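Local coordinates for 3-dehydroquinate dehydratase (Enterococcus faecalis, PDB 4PH6), which catalyses the cis-dehydration of 3-dehydroquinate to 3-dehydroshikimate through an imine intermediate, the third step of the chorismate pathway, at residues K20-I25 / S224-G229; L47-L52 / L81-T86. All coordinates share one frame; numbering follows the deposited sequence.

Contact 1 (K20-I25 / S224-G229); sequences KIVVPI and SALTFG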
loop_
_atom_site.group_PDB
_atom_site.type_symbol
_atom_site.label_atom_id
_atom_site.label_comp_id
_atom_site.label_asym_id
_atom_site.label_seq_id
_atom_site.Cartn_x
_atom_site.Cartn_y
_atom_site.Cartn_z
ATOM N N LYS A 20 -10.716 9.296 7.482
ATOM C CA LYS A 20 -11.384 10.508 7.055
ATOM C C LYS A 20 -10.398 11.362 6.288
ATOM O O LYS A 20 -9.201 11.367 6.593
ATOM C CB LYS A 20 -11.968 11.256 8.254
ATOM C CG LYS A 20 -12.921 10.390 9.085
ATOM C CD LYS A 20 -14.019 9.788 8.204
ATOM C CE LYS A 20 -15.029 8.945 8.993
ATOM N NZ LYS A 20 -14.466 7.668 9.491
ATOM N N ILE A 21 -10.897 12.064 5.279
ATOM C CA ILE A 21 -10.028 12.811 4.392
ATOM C C ILE A 21 -9.956 14.284 4.763
ATOM O O ILE A 21 -10.982 14.939 4.978
ATOM C CB ILE A 21 -10.468 12.675 2.924
ATOM C CG1 ILE A 21 -10.578 11.195 2.541
ATOM C CG2 ILE A 21 -9.508 13.388 2.017
ATOM C CD1 ILE A 21 -10.825 10.958 1.059
ATOM N N VAL A 22 -8.718 14.770 4.823
ATOM C CA VAL A 22 -8.370 16.129 5.192
ATOM C C VAL A 22 -7.749 16.859 4.015
ATOM O O VAL A 22 -6.734 16.416 3.476
ATOM C CB VAL A 22 -7.339 16.167 6.352
ATOM C CG1 VAL A 22 -7.113 17.604 6.830
ATOM C CG2 VAL A 22 -7.769 15.255 7.495
ATOM N N VAL A 23 -8.330 17.985 3.626
ATOM C CA VAL A 23 -7.702 18.819 2.619
ATOM C C VAL A 23 -7.126 20.054 3.301
ATOM O O VAL A 23 -7.810 20.703 4.107
ATOM C CB VAL A 23 -8.691 19.219 1.477
ATOM C CG1 VAL A 23 -9.914 19.962 2.014
ATOM C CG2 VAL A 23 -7.986 20.063 0.422
ATOM N N PRO A 24 -5.848 20.369 3.000
ATOM C CA PRO A 24 -5.176 21.590 3.466
ATOM C C PRO A 24 -5.430 22.815 2.572
ATOM O O PRO A 24 -5.486 22.731 1.346
ATOM C CB PRO A 24 -3.699 21.205 3.429
ATOM C CG PRO A 24 -3.620 20.261 2.258
ATOM C CD PRO A 24 -4.932 19.507 2.227
ATOM N N ILE A 25 -5.594 23.959 3.221
ATOM C CA ILE A 25 -5.538 25.234 2.548
ATOM C C ILE A 25 -4.175 25.833 2.853
ATOM O O ILE A 25 -3.837 26.025 4.020
ATOM C CB ILE A 25 -6.668 26.162 3.007
ATOM C CG1 ILE A 25 -8.027 25.527 2.676
ATOM C CG2 ILE A 25 -6.519 27.540 2.370
ATOM C CD1 ILE A 25 -9.230 26.383 3.040
ATOM N N SER A 224 -4.502 4.064 10.947
ATOM C CA SER A 224 -4.315 5.504 10.827
ATOM C C SER A 224 -5.664 6.148 10.484
ATOM O O SER A 224 -6.265 5.825 9.461
ATOM C CB SER A 224 -3.257 5.808 9.761
ATOM O OG SER A 224 -3.031 7.200 9.630
ATOM N N ALA A 225 -6.150 7.051 11.334
ATOM C CA ALA A 225 -7.537 7.509 11.217
ATOM C C ALA A 225 -7.760 8.743 10.325
ATOM O O ALA A 225 -8.904 9.063 9.974
ATOM C CB ALA A 225 -8.095 7.767 12.592
ATOM N N LEU A 226 -6.688 9.434 9.960
ATOM C CA LEU A 226 -6.799 10.559 9.031
ATOM C C LEU A 226 -5.751 10.472 7.921
ATOM O O LEU A 226 -4.639 9.990 8.133
ATOM C CB LEU A 226 -6.661 11.896 9.769
ATOM C CG LEU A 226 -7.740 12.322 10.772
ATOM C CD1 LEU A 226 -7.368 13.664 11.374
ATOM C CD2 LEU A 226 -9.152 12.375 10.130
ATOM N N THR A 227 -6.117 10.930 6.735
ATOM C CA THR A 227 -5.177 10.999 5.636
ATOM C C THR A 227 -5.336 12.353 4.943
ATOM O O THR A 227 -6.438 12.902 4.861
ATOM C CB THR A 227 -5.371 9.811 4.641
ATOM O OG1 THR A 227 -4.421 9.902 3.573
ATOM C CG2 THR A 227 -6.805 9.772 4.070
ATOM N N PHE A 228 -4.230 12.908 4.471
ATOM C CA PHE A 228 -4.229 14.265 3.942
ATOM C C PHE A 228 -4.127 14.256 2.422
ATOM O O PHE A 228 -3.274 13.571 1.845
ATOM C CB PHE A 228 -3.083 15.068 4.570
ATOM C CG PHE A 228 -3.367 15.539 5.986
ATOM C CD1 PHE A 228 -3.586 14.625 7.011
ATOM C CD2 PHE A 228 -3.397 16.896 6.292
ATOM C CE1 PHE A 228 -3.842 15.053 8.302
ATOM C CE2 PHE A 228 -3.649 17.327 7.586
ATOM C CZ PHE A 228 -3.872 16.405 8.585
ATOM N N GLY A 229 -5.020 14.995 1.776
ATOM C CA GLY A 229 -5.075 15.038 0.328
ATOM C C GLY A 229 -5.139 16.452 -0.202
ATOM O O GLY A 229 -5.901 17.283 0.307
HETATM O O HOH W 1 -11.512 7.581 10.894
#
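Val22 stands over one face of the Phe228 ring, its CB 3.8 Å from the ring centroid and only 3° off the ring normal, a CH-pi contact. From that central CB the two methyls spread toward different parts of the neighbouring strand. CG1, anti to the backbone N (chi1 -173°), reaches across the same face to Phe228 CE2 at 3.6 Å. CG2 lies over the same face, toward CE1, and also meets Leu226 CD2 at 4.1 Å. Leu226 turns that CD2 methyl back toward the first strand as well, bringing it 3.6 Å from Lys20 CB.

The strands run parallel and are laced by four backbone hydrogen bonds. Lys20 N binds Ala225 O and Thr227 N binds Lys20 O; Val22 N then binds Thr227 O, and Gly229 N closes the ladder on Val22 O at 2.8 Å. A water links Lys20 NZ to Ala225 O, although the ammonium is also held by Asn18 O and Arg13 O. Thr227 OG1 is tied to Arg216 O.

This pairing joins the first and last strands of the (beta/alpha)8 barrel. Strand 47-51 flanks 20-25 on its other edge, with Glu49 touching both Val22 and Phe228, while Ile21 and Val23 pack outward on helix 242-251.

Contact 2 (L47-L52 / L81-T86); sequences LVEWRL and LLTFRT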
loop_
_atom_site.group_PDB
_atom_site.type_symbol
_atom_site.label_atom_id
_atom_site.label_comp_id
_atom_site.label_asym_id
_atom_site.label_seq_id
_atom_site.Cartn_x
_atom_site.Cartn_y
_atom_site.Cartn_z
ATOM N N LEU A 47 -12.854 16.805 6.190
ATOM C CA LEU A 47 -12.528 18.022 6.897
ATOM C C LEU A 47 -11.450 18.832 6.199
ATOM O O LEU A 47 -10.915 18.420 5.178
ATOM C CB LEU A 47 -12.131 17.725 8.356
ATOM C CG LEU A 47 -11.009 16.801 8.821
ATOM C CD1 LEU A 47 -10.779 17.019 10.320
ATOM C CD2 LEU A 47 -11.348 15.343 8.543
ATOM N N VAL A 48 -11.173 20.001 6.766
ATOM C CA VAL A 48 -10.319 21.011 6.160
ATOM C C VAL A 48 -9.262 21.474 7.150
ATOM O O VAL A 48 -9.589 21.811 8.288
ATOM C CB VAL A 48 -11.142 22.238 5.708
ATOM C CG1 VAL A 48 -10.227 23.369 5.279
ATOM C CG2 VAL A 48 -12.113 21.840 4.605
ATOM N N GLU A 49 -8.001 21.490 6.728
ATOM C CA GLU A 49 -6.947 22.042 7.558
ATOM C C GLU A 49 -6.467 23.367 6.983
ATOM O O GLU A 49 -5.930 23.421 5.879
ATOM C CB GLU A 49 -5.770 21.070 7.685
ATOM C CG GLU A 49 -4.606 21.642 8.482
ATOM C CD GLU A 49 -3.323 20.809 8.367
ATOM O OE1 GLU A 49 -2.755 20.445 9.427
ATOM O OE2 GLU A 49 -2.885 20.530 7.220
ATOM N N TRP A 50 -6.651 24.448 7.725
ATOM C CA TRP A 50 -6.093 25.710 7.272
ATOM C C TRP A 50 -4.679 25.841 7.837
ATOM O O TRP A 50 -4.486 25.864 9.054
ATOM C CB TRP A 50 -6.979 26.894 7.689
ATOM C CG TRP A 50 -6.376 28.210 7.360
ATOM C CD1 TRP A 50 -5.463 28.477 6.379
ATOM C CD2 TRP A 50 -6.615 29.455 8.030
ATOM N NE1 TRP A 50 -5.133 29.806 6.391
ATOM C CE2 TRP A 50 -5.827 30.428 7.398
ATOM C CE3 TRP A 50 -7.426 29.834 9.107
ATOM C CZ2 TRP A 50 -5.819 31.756 7.806
ATOM C CZ3 TRP A 50 -7.420 31.146 9.507
ATOM C CH2 TRP A 50 -6.626 32.098 8.858
ATOM N N ARG A 51 -3.685 25.887 6.960
ATOM C CA ARG A 51 -2.307 26.037 7.416
ATOM C C ARG A 51 -1.958 27.509 7.663
ATOM O O ARG A 51 -1.770 28.279 6.730
ATOM C CB ARG A 51 -1.333 25.415 6.409
ATOM C CG ARG A 51 -1.310 23.879 6.412
ATOM C CD ARG A 51 -0.503 23.323 7.571
ATOM N NE ARG A 51 0.868 23.822 7.543
ATOM C CZ ARG A 51 1.863 23.263 6.855
ATOM N NH1 ARG A 51 1.643 22.170 6.126
ATOM N NH2 ARG A 51 3.079 23.798 6.896
ATOM N N LEU A 52 -1.858 27.867 8.938
ATOM C CA LEU A 52 -1.619 29.244 9.375
ATOM C C LEU A 52 -0.276 29.810 8.948
ATOM O O LEU A 52 -0.160 31.004 8.661
ATOM C CB LEU A 52 -1.728 29.333 10.905
ATOM C CG LEU A 52 -3.130 29.037 11.427
ATOM C CD1 LEU A 52 -3.198 29.224 12.925
ATOM C CD2 LEU A 52 -4.152 29.931 10.717
ATOM N N LEU A 81 -9.824 22.210 11.159
ATOM C CA LEU A 81 -8.554 22.064 11.853
ATOM C C LEU A 81 -7.648 23.256 11.550
ATOM O O LEU A 81 -7.449 23.620 10.378
ATOM C CB LEU A 81 -7.868 20.752 11.431
ATOM C CG LEU A 81 -6.419 20.479 11.840
ATOM C CD1 LEU A 81 -6.248 20.388 13.368
ATOM C CD2 LEU A 81 -5.876 19.188 11.150
ATOM N N LEU A 82 -7.101 23.859 12.603
ATOM C CA LEU A 82 -6.152 24.959 12.450
ATOM C C LEU A 82 -4.765 24.483 12.863
ATOM O O LEU A 82 -4.595 23.834 13.902
ATOM C CB LEU A 82 -6.584 26.173 13.278
ATOM C CG LEU A 82 -7.868 26.891 12.828
ATOM C CD1 LEU A 82 -8.080 28.191 13.595
ATOM C CD2 LEU A 82 -7.850 27.172 11.344
ATOM N N THR A 83 -3.775 24.814 12.052
ATOM C CA THR A 83 -2.410 24.336 12.256
ATOM C C THR A 83 -1.404 25.426 11.973
ATOM O O THR A 83 -1.387 25.963 10.875
ATOM C CB THR A 83 -2.082 23.145 11.313
ATOM O OG1 THR A 83 -2.901 22.013 11.635
ATOM C CG2 THR A 83 -0.617 22.770 11.390
ATOM N N PHE A 84 -0.567 25.757 12.940
ATOM C CA PHE A 84 0.641 26.518 12.627
ATOM C C PHE A 84 1.835 25.570 12.629
ATOM O O PHE A 84 2.372 25.259 13.691
ATOM C CB PHE A 84 0.873 27.668 13.622
ATOM C CG PHE A 84 1.936 28.639 13.172
ATOM C CD1 PHE A 84 1.593 29.793 12.480
ATOM C CD2 PHE A 84 3.277 28.391 13.418
ATOM C CE1 PHE A 84 2.569 30.679 12.039
ATOM C CE2 PHE A 84 4.264 29.280 12.977
ATOM C CZ PHE A 84 3.905 30.417 12.287
ATOM N N ARG A 85 2.237 25.064 11.469
ATOM C CA ARG A 85 3.393 24.172 11.463
ATOM C C ARG A 85 4.658 24.981 11.727
ATOM O O ARG A 85 4.932 25.960 11.029
ATOM C CB ARG A 85 3.507 23.408 10.148
ATOM C CG ARG A 85 4.597 22.342 10.129
ATOM C CD ARG A 85 4.345 21.255 11.152
ATOM N NE ARG A 85 3.035 20.648 10.962
ATOM C CZ ARG A 85 2.166 20.423 11.942
ATOM N NH1 ARG A 85 2.471 20.731 13.193
ATOM N NH2 ARG A 85 1.002 19.859 11.670
ATOM N N THR A 86 5.420 24.594 12.739
ATOM C CA THR A 86 6.636 25.342 13.050
ATOM C C THR A 86 7.735 24.965 12.067
ATOM O O THR A 86 7.752 23.855 11.530
ATOM C CB THR A 86 7.138 25.094 14.478
ATOM O OG1 THR A 86 7.640 23.756 14.578
ATOM C CG2 THR A 86 6.007 25.298 15.478
HETATM O O HOH W 2 0.106 19.691 8.735
#
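Glu49 and Thr83 cross at an angle, and Thr83 OG1 donates a hydrogen bond to Glu49 OE1 at 2.7 Å. The donor arrives on the anti side of the carboxylate, 27° out of its plane. Thr83 OG1 sits beside its own backbone N (chi1 -65°), while the extended Glu49 chain carries OE1 across to it. A water donates a second bond to OE1 at 3.0 Å. The same water lies at the edge of the Arg85 guanidinium, in its plane, and accepts from NH2. Glu49 OE1 and Arg85 NH2 are themselves 4.4 Å apart, too far for a direct salt bridge.

Around this bond, Leu81 CD2 lies 3.8 Å from Glu49 CG and flanks the acid's aliphatic part. The Arg51 chain, bent at chi2 and chi3, lays its guanidinium so that Arg85 CB sits over one face, 3.3 Å from Arg51 NH2. Asp53 OD1 forms a salt bridge with Arg51 NH2, and its OD2 accepts from the backbone N of Arg85. On the opposite face of the sheet, Leu82 CD2 packs against Trp50 CE3 at 3.5 Å, and Trp50 continues onto helix 61-73.

Four backbone hydrogen bonds between the parallel strands, from Leu81 N to Val48 O through to Leu52 N to Thr83 O, fix the register. Glu49, Trp50, Arg51 and Arg85 are predicted to bind 3-dehydroquinate. The threonine bond and the bridging water would hold the Glu49 carboxylate in place, meeting Arg85 through water and not by a direct salt bridge. Salt bridges from Arg85 NH1 to Glu119 and from NH2 to Asp117 hold the guanidinium beside Lys173, the predicted Schiff-base residue, an arrangement consistent with a role in the predicted 3-dehydroquinate site.

From the N terminus, strand 20-25 comes first and waits almost 200 residues for its partner in contact 1, whose pairing with strand 226-228 brings the last barrel strand beside the first. Contact 2 is nested inside that long loop: the chain runs from strand 47-51 through helix 61-73 to strand 80-83, a beta-alpha-beta unit closed over about 30 residues. The two contacts are directly joined because strands 20-25 and 47-51 are neighbours, with probable hydrogen bonds from Ile25 N to Glu49 O and from Glu49 N to Val23 O. Together they tie four adjacent strands of the barrel, 226-228, 20-25, 47-51 and 80-83, into one continuous parallel arc.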